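Local coordinates for thioesterase (Streptomyces coelicolor, PDB 3QMW), which probably hydrolyses thioester-bound intermediates, acting as an alpha/beta-hydrolase thioesterase in the prodiginine biosynthetic pathway, at residues 198-203 and 224-229; 109-113 and 188-193; 133-139 and 213-219; 147-153 and 178-182. All coordinates share one frame; numbering follows the deposited sequence.

Interaction 1: 198-203 and 224-229; sequences PLDCPT and PYTTGS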
loop_
_atom_site.group_PDB
_atom_site.type_symbol
_atom_site.label_atom_id
_atom_site.label_comp_id
_atom_site.label_asym_id
_atom_site.label_seq_id
_atom_site.Cartn_x
_atom_site.Cartn_y
_atom_site.Cartn_z
ATOM N N PRO D 198 -25.258 16.284 -6.080
ATOM C CA PRO D 198 -24.156 15.353 -5.829
ATOM C C PRO D 198 -22.996 15.520 -6.807
ATOM O O PRO D 198 -23.170 16.048 -7.899
ATOM C CB PRO D 198 -24.817 13.978 -5.993
ATOM C CG PRO D 198 -25.903 14.203 -6.990
ATOM C CD PRO D 198 -26.374 15.632 -6.796
ATOM N N LEU D 199 -21.818 15.067 -6.391
ATOM C CA LEU D 199 -20.608 15.127 -7.212
ATOM C C LEU D 199 -20.515 13.943 -8.186
ATOM O O LEU D 199 -20.972 12.837 -7.879
ATOM C CB LEU D 199 -19.381 15.142 -6.303
ATOM C CG LEU D 199 -19.095 16.476 -5.607
ATOM C CD1 LEU D 199 -18.208 16.268 -4.378
ATOM C CD2 LEU D 199 -18.460 17.482 -6.583
ATOM N N ASP D 200 -19.917 14.172 -9.354
ATOM C CA ASP D 200 -19.796 13.114 -10.365
ATOM C C ASP D 200 -18.543 12.243 -10.189
ATOM O O ASP D 200 -18.475 11.140 -10.751
ATOM C CB ASP D 200 -19.827 13.707 -11.780
ATOM C CG ASP D 200 -21.168 14.349 -12.124
ATOM O OD1 ASP D 200 -22.211 13.903 -11.584
ATOM O OD2 ASP D 200 -21.175 15.296 -12.951
ATOM N N CYS D 201 -17.561 12.731 -9.430
ATOM C CA CYS D 201 -16.326 11.970 -9.193
ATOM C C CYS D 201 -16.574 10.821 -8.208
ATOM O O CYS D 201 -17.537 10.863 -7.431
ATOM C CB CYS D 201 -15.196 12.874 -8.676
ATOM S SG CYS D 201 -15.299 13.274 -6.908
ATOM N N PRO D 202 -15.713 9.787 -8.251
ATOM C CA PRO D 202 -15.840 8.639 -7.365
ATOM C C PRO D 202 -15.236 8.899 -5.990
ATOM O O PRO D 202 -14.210 9.565 -5.871
ATOM C CB PRO D 202 -15.078 7.544 -8.109
ATOM C CG PRO D 202 -14.044 8.261 -8.865
ATOM C CD PRO D 202 -14.622 9.602 -9.224
ATOM N N THR D 203 -15.879 8.345 -4.971
ATOM C CA THR D 203 -15.589 8.678 -3.590
ATOM C C THR D 203 -15.282 7.428 -2.788
ATOM O O THR D 203 -15.968 6.422 -2.924
ATOM C CB THR D 203 -16.800 9.414 -2.969
ATOM O OG1 THR D 203 -16.866 10.733 -3.514
ATOM C CG2 THR D 203 -16.699 9.502 -1.448
ATOM N N PRO D 224 -24.794 9.110 -0.962
ATOM C CA PRO D 224 -25.566 9.946 -1.880
ATOM C C PRO D 224 -24.915 11.289 -2.219
ATOM O O PRO D 224 -25.495 12.045 -2.989
ATOM C CB PRO D 224 -26.881 10.168 -1.127
ATOM C CG PRO D 224 -26.501 10.095 0.299
ATOM C CD PRO D 224 -25.434 9.042 0.368
ATOM N N TYR D 225 -23.734 11.579 -1.662
ATOM C CA TYR D 225 -23.000 12.812 -1.991
ATOM C C TYR D 225 -22.263 12.733 -3.323
ATOM O O TYR D 225 -21.663 13.720 -3.748
ATOM C CB TYR D 225 -22.033 13.209 -0.867
ATOM C CG TYR D 225 -22.729 13.920 0.258
ATOM C CD1 TYR D 225 -23.309 13.214 1.305
ATOM C CD2 TYR D 225 -22.838 15.308 0.260
ATOM C CE1 TYR D 225 -23.974 13.875 2.338
ATOM C CE2 TYR D 225 -23.495 15.983 1.291
ATOM C CZ TYR D 225 -24.064 15.260 2.321
ATOM O OH TYR D 225 -24.722 15.910 3.332
ATOM N N THR D 226 -22.313 11.578 -3.984
ATOM C CA THR D 226 -21.704 11.439 -5.302
ATOM C C THR D 226 -22.473 10.503 -6.258
ATOM O O THR D 226 -23.186 9.579 -5.828
ATOM C CB THR D 226 -20.251 10.955 -5.185
ATOM O OG1 THR D 226 -19.566 11.203 -6.417
ATOM C CG2 THR D 226 -20.197 9.477 -4.854
ATOM N N THR D 227 -22.298 10.753 -7.557
ATOM C CA THR D 227 -22.941 9.972 -8.612
ATOM C C THR D 227 -22.081 8.788 -9.057
ATOM O O THR D 227 -22.611 7.761 -9.489
ATOM C CB THR D 227 -23.203 10.828 -9.863
ATOM O OG1 THR D 227 -22.040 10.818 -10.713
ATOM C CG2 THR D 227 -23.580 12.269 -9.468
ATOM N N GLY D 228 -20.760 8.952 -8.979
ATOM C CA GLY D 228 -19.808 7.908 -9.369
ATOM C C GLY D 228 -19.709 6.767 -8.367
ATOM O O GLY D 228 -20.563 6.624 -7.480
ATOM N N SER D 229 -18.659 5.960 -8.503
ATOM C CA SER D 229 -18.485 4.767 -7.675
ATOM C C SER D 229 -18.153 5.114 -6.230
ATOM O O SER D 229 -17.277 5.940 -5.970
ATOM C CB SER D 229 -17.375 3.887 -8.246
ATOM O OG SER D 229 -16.178 4.633 -8.422
#
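Thr227 lies across Asp200, its OG1 donating to Asp200 OD1 at 3.2 Å. The hydroxyl meets the carboxylate on its anti side and stands 25° out of its plane. With OG1 held between its own backbone N and carbonyl carbon (chi1 87°), Thr227 leaves CG2 on the other branch, where it touches Pro198 CG at 3.9 Å; the proline and threonine side chains are set at about a right angle. Thr226 and Thr203 instead slide past each other in opposite directions, with Thr226 CG2 3.8 Å from Thr203 OG1. The position of Thr226 OG1 is doubtful, since it sits too near Cys201 O.

Backbone bonds hold the two segments together. Leu199 N donates to Tyr225 O (3.0 Å) and Leu199 O receives Thr227 N in a bond modelled very short, its length doubtful; together the two bonds make a single bridge of parallel type. Farther along, Thr203 N reaches Ser229 O at 3.0 Å. The Tyr225 ring turns from the bridge toward His138, which its hydroxyl bonds, while Leu199 leans on helix 106-120. Such pairing of the lead-in loops starts the last two parallel strands, 203-208 and 230-235, at the edge of the alpha/beta-hydrolase sheet.

Interaction 2: 109-113 and 188-193; sequences LLAYE and CERYDW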
loop_
_atom_site.group_PDB
_atom_site.type_symbol
_atom_site.label_atom_id
_atom_site.label_comp_id
_atom_site.label_asym_id
_atom_site.label_seq_id
_atom_site.Cartn_x
_atom_site.Cartn_y
_atom_site.Cartn_z
ATOM N N LEU D 109 -14.279 17.145 5.466
ATOM C CA LEU D 109 -15.296 18.176 5.266
ATOM C C LEU D 109 -14.741 19.266 4.361
ATOM O O LEU D 109 -15.406 19.683 3.421
ATOM C CB LEU D 109 -15.763 18.755 6.621
ATOM C CG LEU D 109 -16.954 19.737 6.628
ATOM C CD1 LEU D 109 -18.064 19.327 5.667
ATOM C CD2 LEU D 109 -17.506 19.903 8.027
ATOM N N LEU D 110 -13.499 19.674 4.626
ATOM C CA LEU D 110 -12.825 20.713 3.841
ATOM C C LEU D 110 -12.561 20.255 2.418
ATOM O O LEU D 110 -12.709 21.043 1.490
ATOM C CB LEU D 110 -11.522 21.152 4.519
ATOM C CG LEU D 110 -10.500 21.969 3.708
ATOM C CD1 LEU D 110 -11.121 23.079 2.861
ATOM C CD2 LEU D 110 -9.479 22.545 4.659
ATOM N N ALA D 111 -12.174 18.990 2.259
ATOM C CA ALA D 111 -11.939 18.392 0.938
ATOM C C ALA D 111 -13.178 18.491 0.037
ATOM O O ALA D 111 -13.109 18.975 -1.101
ATOM C CB ALA D 111 -11.538 16.938 1.100
ATOM N N TYR D 112 -14.303 18.028 0.574
ATOM C CA TYR D 112 -15.596 18.066 -0.105
ATOM C C TYR D 112 -15.951 19.488 -0.556
ATOM O O TYR D 112 -16.259 19.722 -1.727
ATOM C CB TYR D 112 -16.661 17.482 0.838
ATOM C CG TYR D 112 -18.102 17.698 0.438
ATOM C CD1 TYR D 112 -18.571 17.315 -0.817
ATOM C CD2 TYR D 112 -19.010 18.258 1.336
ATOM C CE1 TYR D 112 -19.907 17.505 -1.174
ATOM C CE2 TYR D 112 -20.334 18.450 0.991
ATOM C CZ TYR D 112 -20.778 18.071 -0.262
ATOM O OH TYR D 112 -22.093 18.272 -0.596
ATOM N N GLU D 113 -15.871 20.435 0.374
ATOM C CA GLU D 113 -16.170 21.833 0.075
ATOM C C GLU D 113 -15.294 22.430 -1.020
ATOM O O GLU D 113 -15.808 23.114 -1.896
ATOM C CB GLU D 113 -16.073 22.673 1.333
ATOM C CG GLU D 113 -17.226 22.427 2.287
ATOM C CD GLU D 113 -18.518 23.070 1.829
ATOM O OE1 GLU D 113 -18.483 24.219 1.320
ATOM O OE2 GLU D 113 -19.575 22.423 1.990
ATOM N N CYS D 188 -16.066 23.606 11.530
ATOM C CA CYS D 188 -16.755 22.309 11.467
ATOM C C CYS D 188 -18.078 22.275 12.216
ATOM O O CYS D 188 -18.875 21.356 12.026
ATOM C CB CYS D 188 -15.865 21.204 12.046
ATOM S SG CYS D 188 -14.391 20.854 11.083
ATOM N N GLU D 189 -18.301 23.254 13.083
ATOM C CA GLU D 189 -19.456 23.232 13.983
ATOM C C GLU D 189 -20.422 24.392 13.744
ATOM O O GLU D 189 -21.581 24.336 14.159
ATOM C CB GLU D 189 -18.948 23.214 15.422
ATOM C CG GLU D 189 -18.006 22.027 15.699
ATOM C CD GLU D 189 -17.303 22.103 17.051
ATOM O OE1 GLU D 189 -17.128 23.216 17.585
ATOM O OE2 GLU D 189 -16.923 21.041 17.591
ATOM N N ARG D 190 -19.919 25.441 13.092
ATOM C CA ARG D 190 -20.716 26.557 12.575
ATOM C C ARG D 190 -21.089 26.293 11.119
ATOM O O ARG D 190 -21.771 27.095 10.484
ATOM C CB ARG D 190 -19.919 27.870 12.637
ATOM C CG ARG D 190 -19.323 28.221 14.006
ATOM C CD ARG D 190 -20.382 28.500 15.063
ATOM N NE ARG D 190 -21.239 29.631 14.705
ATOM C CZ ARG D 190 -22.314 30.016 15.392
ATOM N NH1 ARG D 190 -22.685 29.373 16.502
ATOM N NH2 ARG D 190 -23.027 31.057 14.969
ATOM N N TYR D 191 -20.591 25.186 10.580
ATOM C CA TYR D 191 -20.972 24.722 9.251
ATOM C C TYR D 191 -22.348 24.104 9.357
ATOM O O TYR D 191 -22.619 23.343 10.288
ATOM C CB TYR D 191 -19.965 23.672 8.774
ATOM C CG TYR D 191 -20.235 23.036 7.423
ATOM C CD1 TYR D 191 -19.783 23.631 6.248
ATOM C CD2 TYR D 191 -20.893 21.810 7.328
ATOM C CE1 TYR D 191 -20.007 23.046 5.019
ATOM C CE2 TYR D 191 -21.122 21.213 6.102
ATOM C CZ TYR D 191 -20.678 21.835 4.952
ATOM O OH TYR D 191 -20.902 21.231 3.740
ATOM N N ASP D 192 -23.225 24.460 8.426
ATOM C CA ASP D 192 -24.452 23.697 8.216
ATOM C C ASP D 192 -24.625 23.523 6.718
ATOM O O ASP D 192 -24.447 24.466 5.953
ATOM C CB ASP D 192 -25.676 24.366 8.860
ATOM C CG ASP D 192 -26.672 23.345 9.418
ATOM O OD1 ASP D 192 -26.319 22.620 10.369
ATOM O OD2 ASP D 192 -27.817 23.269 8.909
ATOM N N TRP D 193 -24.957 22.304 6.310
ATOM C CA TRP D 193 -24.891 21.927 4.906
ATOM C C TRP D 193 -25.998 22.569 4.056
ATOM O O TRP D 193 -27.147 22.136 4.093
ATOM C CB TRP D 193 -24.906 20.402 4.772
ATOM C CG TRP D 193 -24.877 19.918 3.371
ATOM C CD1 TRP D 193 -23.832 19.982 2.499
ATOM C CD2 TRP D 193 -25.953 19.293 2.667
ATOM N NE1 TRP D 193 -24.189 19.432 1.288
ATOM C CE2 TRP D 193 -25.489 19.005 1.365
ATOM C CE3 TRP D 193 -27.267 18.949 3.011
ATOM C CZ2 TRP D 193 -26.292 18.384 0.404
ATOM C CZ3 TRP D 193 -28.067 18.331 2.054
ATOM C CH2 TRP D 193 -27.575 18.053 0.766
#
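Trp193 NE1 donates to Tyr112 OH at 3.0 Å; the bond is bent (149°), and the hydroxyl is tilted 21° from the indole plane. This ties the end of the loop after helix 178-189 to helix 106-120, which in the alpha/beta-hydrolase fold follows the nucleophile elbow; a matching GxSxG turn probably precedes it here. The two aromatic side chains cross at about a right angle, NE1 coming to the edge of the tyrosine ring. Tyr225 packs against both of them, its ring edge-to-face with the indole.

Leu109 and Glu113, one helical turn apart, share the Tyr191 ring. Leu109 CD1 sits over one face, 3.5 Å above the plane and displaced toward the rim, a CH-pi contact with its closest approach at CE2 (3.6 Å). Glu113 and Tyr191 approach from opposite directions, and the carboxylate, turned 77° against the ring, meets its edge; OE2 accepts from Tyr191 OH in a bond modelled very short, so its exact length is doubtful. A bend at chi2 brings the carboxylate to that edge, and Arg196 adds a long, weak ion pair to the same oxygen. These groups are buried, Met79 of helix 79-91 touching both Glu113 and Tyr191. The other leucine branch, CD2 of Leu109, stays near the same ring, 3.9 Å from Tyr191 CD2, and also comes within 4.3 Å of Cys188 CA.

Interaction 3: 133-139 and 213-219; sequences GSRAPHL and IATPEMV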
loop_
_atom_site.group_PDB
_atom_site.type_symbol
_atom_site.label_atom_id
_atom_site.label_comp_id
_atom_site.label_asym_id
_atom_site.label_seq_id
_atom_site.Cartn_x
_atom_site.Cartn_y
_atom_site.Cartn_z
ATOM N N GLY D 133 -12.198 9.166 8.721
ATOM C CA GLY D 133 -12.636 9.649 10.024
ATOM C C GLY D 133 -13.562 10.851 9.988
ATOM O O GLY D 133 -13.501 11.703 10.869
ATOM N N SER D 134 -14.426 10.928 8.982
ATOM C CA SER D 134 -15.355 12.058 8.854
ATOM C C SER D 134 -16.782 11.602 8.571
ATOM O O SER D 134 -17.021 10.800 7.669
ATOM C CB SER D 134 -14.888 13.003 7.744
ATOM O OG SER D 134 -15.793 14.080 7.574
ATOM N N ARG D 135 -17.724 12.114 9.356
ATOM C CA ARG D 135 -19.160 11.941 9.089
ATOM C C ARG D 135 -19.569 12.678 7.816
ATOM O O ARG D 135 -18.837 13.540 7.318
ATOM C CB ARG D 135 -19.980 12.490 10.254
ATOM C CG ARG D 135 -19.773 14.002 10.479
ATOM C CD ARG D 135 -20.525 14.537 11.666
ATOM N NE ARG D 135 -20.274 13.764 12.873
ATOM C CZ ARG D 135 -20.751 14.087 14.071
ATOM N NH1 ARG D 135 -21.490 15.186 14.240
ATOM N NH2 ARG D 135 -20.480 13.310 15.115
ATOM N N ALA D 136 -20.745 12.351 7.299
ATOM C CA ALA D 136 -21.276 13.045 6.132
ATOM C C ALA D 136 -21.536 14.529 6.452
ATOM O O ALA D 136 -21.942 14.853 7.570
ATOM C CB ALA D 136 -22.550 12.376 5.670
ATOM N N PRO D 137 -21.305 15.430 5.474
ATOM C CA PRO D 137 -21.445 16.886 5.638
ATOM C C PRO D 137 -22.740 17.369 6.314
ATOM O O PRO D 137 -22.676 18.129 7.290
ATOM C CB PRO D 137 -21.352 17.406 4.207
ATOM C CG PRO D 137 -20.488 16.408 3.518
ATOM C CD PRO D 137 -20.751 15.085 4.153
ATOM N N HIS D 138 -23.896 16.907 5.842
ATOM C CA HIS D 138 -25.166 17.283 6.476
ATOM C C HIS D 138 -25.215 16.971 7.976
ATOM O O HIS D 138 -26.015 17.579 8.700
ATOM C CB HIS D 138 -26.384 16.660 5.761
ATOM C CG HIS D 138 -26.528 15.176 5.951
ATOM N ND1 HIS D 138 -26.197 14.263 4.971
ATOM C CD2 HIS D 138 -26.997 14.451 6.997
ATOM C CE1 HIS D 138 -26.440 13.039 5.413
ATOM N NE2 HIS D 138 -26.922 13.127 6.641
ATOM N N LEU D 139 -24.371 16.040 8.439
ATOM C CA LEU D 139 -24.329 15.662 9.859
ATOM C C LEU D 139 -23.424 16.562 10.702
ATOM O O LEU D 139 -23.262 16.306 11.895
ATOM C CB LEU D 139 -23.890 14.192 10.032
ATOM C CG LEU D 139 -24.895 13.074 9.721
ATOM C CD1 LEU D 139 -24.190 11.726 9.559
ATOM C CD2 LEU D 139 -25.963 12.999 10.815
ATOM N N ILE D 213 -16.745 9.582 16.617
ATOM C CA ILE D 213 -17.065 10.785 15.840
ATOM C C ILE D 213 -17.280 10.477 14.350
ATOM O O ILE D 213 -17.842 11.294 13.623
ATOM C CB ILE D 213 -15.966 11.883 16.014
ATOM C CG1 ILE D 213 -15.635 12.091 17.499
ATOM C CG2 ILE D 213 -16.404 13.211 15.391
ATOM C CD1 ILE D 213 -16.859 12.172 18.418
ATOM N N ALA D 214 -16.831 9.304 13.906
ATOM C CA ALA D 214 -17.139 8.820 12.564
ATOM C C ALA D 214 -17.471 7.326 12.597
ATOM O O ALA D 214 -16.614 6.482 12.317
ATOM C CB ALA D 214 -15.986 9.104 11.616
ATOM N N THR D 215 -18.719 7.017 12.956
ATOM C CA THR D 215 -19.228 5.638 12.964
ATOM C C THR D 215 -19.600 5.201 11.547
ATOM O O THR D 215 -19.865 6.043 10.690
ATOM C CB THR D 215 -20.479 5.483 13.870
ATOM O OG1 THR D 215 -21.484 6.428 13.479
ATOM C CG2 THR D 215 -20.128 5.706 15.334
ATOM N N PRO D 216 -19.620 3.882 11.294
ATOM C CA PRO D 216 -19.950 3.348 9.971
ATOM C C PRO D 216 -21.175 4.007 9.318
ATOM O O PRO D 216 -21.109 4.455 8.168
ATOM C CB PRO D 216 -20.218 1.866 10.257
ATOM C CG PRO D 216 -19.356 1.551 11.416
ATOM C CD PRO D 216 -19.215 2.814 12.227
ATOM N N GLU D 217 -22.278 4.062 10.059
ATOM C CA GLU D 217 -23.500 4.719 9.581
ATOM C C GLU D 217 -23.283 6.198 9.190
ATOM O O GLU D 217 -23.904 6.683 8.236
ATOM C CB GLU D 217 -24.626 4.591 10.623
ATOM C CG GLU D 217 -24.329 5.283 11.960
ATOM C CD GLU D 217 -25.394 5.051 13.027
ATOM O OE1 GLU D 217 -26.516 4.649 12.639
ATOM O OE2 GLU D 217 -25.119 5.258 14.236
ATOM N N MET D 218 -22.406 6.900 9.915
ATOM C CA MET D 218 -22.062 8.291 9.593
ATOM C C MET D 218 -21.248 8.363 8.309
ATOM O O MET D 218 -21.464 9.237 7.471
ATOM C CB MET D 218 -21.260 8.951 10.725
ATOM C CG MET D 218 -22.061 9.278 11.974
ATOM S SD MET D 218 -21.028 9.774 13.381
ATOM C CE MET D 218 -22.272 9.888 14.672
ATOM N N VAL D 219 -20.307 7.439 8.167
ATOM C CA VAL D 219 -19.453 7.390 6.988
ATOM C C VAL D 219 -20.242 6.851 5.802
ATOM O O VAL D 219 -20.048 7.286 4.668
ATOM C CB VAL D 219 -18.201 6.527 7.231
ATOM C CG1 VAL D 219 -17.255 6.597 6.029
ATOM C CG2 VAL D 219 -17.493 6.987 8.503
HETATM O O HOH W 1 -16.295 13.396 11.952
#
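The Arg135 guanidinium meets Ile213 O at its edge, near its plane, with NE 3.5 Å from that oxygen, a polar approach without a hydrogen bond. Met218 CE comes obliquely, 3.9 Å from Arg135 NH2. The two long side chains run side by side in the same direction, Arg135 CB against Met218 CB at 3.8 Å. A bend at chi3 (52°) in the arginine takes NH1 to Leu139 O (3.1 Å), and Asp142 adds a salt bridge to the same NH1. Leu139 crosses Met218 at about a right angle, CD1 touching CG.

The backbones are joined directly and through solvent. Ala136 N donates to Met218 O at 3.2 Å, while one water accepts from Arg135 N and donates to Ile213 O. Beside it Ala214 CB presses on Gly133 C at 3.4 Å; Ala214 also touches the probable Ser-His-Asp triad.

Residues 133-139, following strand 129-132, and the start of helix 216-220 lie together beside the sheet: Gly133 bonds to Phe206 of strand 203-208, Val219 lies against strands 203-208 and 230-235, and Pro137 rests on helix 106-120.

Interaction 4: 147-153 and 178-182; sequences TLSDTAL and LPVLR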
loop_
_atom_site.group_PDB
_atom_site.type_symbol
_atom_site.label_atom_id
_atom_site.label_comp_id
_atom_site.label_asym_id
_atom_site.label_seq_id
_atom_site.Cartn_x
_atom_site.Cartn_y
_atom_site.Cartn_z
ATOM N N THR D 147 -15.755 25.642 21.797
ATOM C CA THR D 147 -16.165 26.565 22.851
ATOM C C THR D 147 -15.762 26.091 24.244
ATOM O O THR D 147 -16.151 26.704 25.238
ATOM C CB THR D 147 -17.695 26.751 22.857
ATOM O OG1 THR D 147 -18.333 25.521 23.218
ATOM C CG2 THR D 147 -18.179 27.191 21.491
ATOM N N LEU D 148 -15.003 25.002 24.322
ATOM C CA LEU D 148 -14.622 24.430 25.610
ATOM C C LEU D 148 -13.428 25.175 26.186
ATOM O O LEU D 148 -12.835 26.040 25.538
ATOM C CB LEU D 148 -14.280 22.937 25.467
ATOM C CG LEU D 148 -15.431 21.921 25.363
ATOM C CD1 LEU D 148 -15.034 20.699 24.528
ATOM C CD2 LEU D 148 -15.908 21.470 26.743
ATOM N N SER D 149 -13.087 24.821 27.419
ATOM C CA SER D 149 -11.851 25.252 28.044
ATOM C C SER D 149 -10.685 24.491 27.413
ATOM O O SER D 149 -10.862 23.777 26.434
ATOM C CB SER D 149 -11.916 24.947 29.532
ATOM O OG SER D 149 -11.788 23.553 29.746
ATOM N N ASP D 150 -9.496 24.628 27.982
ATOM C CA ASP D 150 -8.334 23.914 27.467
ATOM C C ASP D 150 -8.249 22.517 28.042
ATOM O O ASP D 150 -8.070 21.555 27.305
ATOM C CB ASP D 150 -7.057 24.687 27.760
ATOM C CG ASP D 150 -7.043 26.030 27.093
ATOM O OD1 ASP D 150 -8.042 26.357 26.431
ATOM O OD2 ASP D 150 -6.044 26.765 27.227
ATOM N N THR D 151 -8.383 22.399 29.355
ATOM C CA THR D 151 -8.301 21.088 30.000
ATOM C C THR D 151 -9.409 20.149 29.509
ATOM O O THR D 151 -9.175 18.954 29.337
ATOM C CB THR D 151 -8.320 21.212 31.537
ATOM O OG1 THR D 151 -9.043 22.395 31.906
ATOM C CG2 THR D 151 -6.891 21.301 32.086
ATOM N N ALA D 152 -10.599 20.692 29.264
ATOM C CA ALA D 152 -11.687 19.912 28.657
ATOM C C ALA D 152 -11.331 19.493 27.232
ATOM O O ALA D 152 -11.534 18.340 26.855
ATOM C CB ALA D 152 -12.985 20.704 28.653
ATOM N N LEU D 153 -10.804 20.439 26.456
ATOM C CA LEU D 153 -10.450 20.203 25.061
ATOM C C LEU D 153 -9.207 19.330 24.934
ATOM O O LEU D 153 -9.027 18.643 23.933
ATOM C CB LEU D 153 -10.209 21.536 24.355
ATOM C CG LEU D 153 -9.937 21.498 22.855
ATOM C CD1 LEU D 153 -11.153 20.958 22.133
ATOM C CD2 LEU D 153 -9.572 22.884 22.356
ATOM N N LEU D 178 -3.406 25.553 20.160
ATOM C CA LEU D 178 -4.814 25.677 20.623
ATOM C C LEU D 178 -5.681 26.710 19.882
ATOM O O LEU D 178 -6.826 26.412 19.542
ATOM C CB LEU D 178 -4.880 25.956 22.126
ATOM C CG LEU D 178 -5.140 24.729 22.984
ATOM C CD1 LEU D 178 -4.879 25.049 24.435
ATOM C CD2 LEU D 178 -6.564 24.261 22.775
ATOM N N PRO D 179 -5.160 27.930 19.659
ATOM C CA PRO D 179 -5.859 28.844 18.772
ATOM C C PRO D 179 -6.270 28.206 17.452
ATOM O O PRO D 179 -7.422 28.315 17.036
ATOM C CB PRO D 179 -4.825 29.955 18.525
ATOM C CG PRO D 179 -3.839 29.848 19.639
ATOM C CD PRO D 179 -4.175 28.647 20.478
ATOM N N VAL D 180 -5.321 27.530 16.815
ATOM C CA VAL D 180 -5.498 27.027 15.456
ATOM C C VAL D 180 -6.429 25.835 15.463
ATOM O O VAL D 180 -7.212 25.663 14.538
ATOM C CB VAL D 180 -4.171 26.653 14.842
ATOM C CG1 VAL D 180 -4.308 26.548 13.359
ATOM C CG2 VAL D 180 -3.138 27.717 15.184
ATOM N N LEU D 181 -6.361 25.036 16.523
ATOM C CA LEU D 181 -7.359 24.003 16.776
ATOM C C LEU D 181 -8.753 24.626 16.842
ATOM O O LEU D 181 -9.627 24.283 16.045
ATOM C CB LEU D 181 -7.049 23.257 18.077
ATOM C CG LEU D 181 -7.990 22.101 18.449
ATOM C CD1 LEU D 181 -8.103 21.088 17.318
ATOM C CD2 LEU D 181 -7.535 21.410 19.735
ATOM N N ARG D 182 -8.945 25.557 17.780
ATOM C CA ARG D 182 -10.236 26.248 17.955
ATOM C C ARG D 182 -10.745 26.847 16.647
ATOM O O ARG D 182 -11.926 26.752 16.343
ATOM C CB ARG D 182 -10.130 27.369 18.999
ATOM C CG ARG D 182 -10.060 26.915 20.457
ATOM C CD ARG D 182 -10.022 28.116 21.388
ATOM N NE ARG D 182 -9.573 27.782 22.740
ATOM C CZ ARG D 182 -10.322 27.189 23.670
ATOM N NH1 ARG D 182 -11.579 26.824 23.418
ATOM N NH2 ARG D 182 -9.811 26.941 24.869
#
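Arg182 NH1 donates to Leu148 O at 2.6 Å, a nearly straight bond (163°) with the oxygen lying close to the guanidinium plane. The bond ties the loop just before helix 150-159 to helix 178-189, both in the helical insertion between strands 129-132 and 203-208, consistent with the lid of alpha/beta-hydrolase thioesterases. Leu148 O is also approached by NH2 of the same arginine, at 3.2 Å and weakly. NH1 has a second acceptor in His146 O, so NH1 is shared between the carbonyls of His146 and Leu148, two residues apart in the loop that leads into the helix.

The charge is met at NH2, from the side turned away from NH1: Asp150 OD1 forms a salt bridge with it, though the separation is modelled very short and its exact value is doubtful. Carboxylate and guanidinium planes are inclined by 41°, and the two side chains cross at about a right angle. Arg182 spans the gap with its chain extended from CG to NE. The partly negative carbonyl oxygens of Leu148 and His146 probably stabilise the positive charge further.

Ser149 is the N-cap of helix 150-159, and its OG accepts from Ala152 N at 3.1 Å, satisfying an amide of the first turn that has no helical acceptor. Thr147 OG1 is bonded to Ala144 O. Beside these polar groups the helices meet through leucines: Leu153 and Leu181 reach toward each other tip to tip, CD2 to CD2 at 3.6 Å, while Leu153 and Leu178 slide past in opposite directions. Leu178 also borders the salt bridge, its CD1 lying 3.5 Å from Asp150 OD2.

How the interactions relate
Interactions 1, 2 and 3 form one connected cluster around helix 106-120 and the half of the parallel sheet made by strands 129-132, 203-208 and 230-235, with centres 12 to 17 Å apart. Tyr225 joins all three, touching Tyr112 and Trp193 of interaction 2 and Pro137 of interaction 3; Pro137 in turn packs on Tyr112. Along the chain, interaction 3 crosses both of the others, so the cluster is stitched by interleaved segments. Interaction 4 stands apart, its centre about 34 Å from that of interaction 1, within the helical insertion. It shares helix 178-189 with interaction 2, which links the probable lid to the hydrolase core.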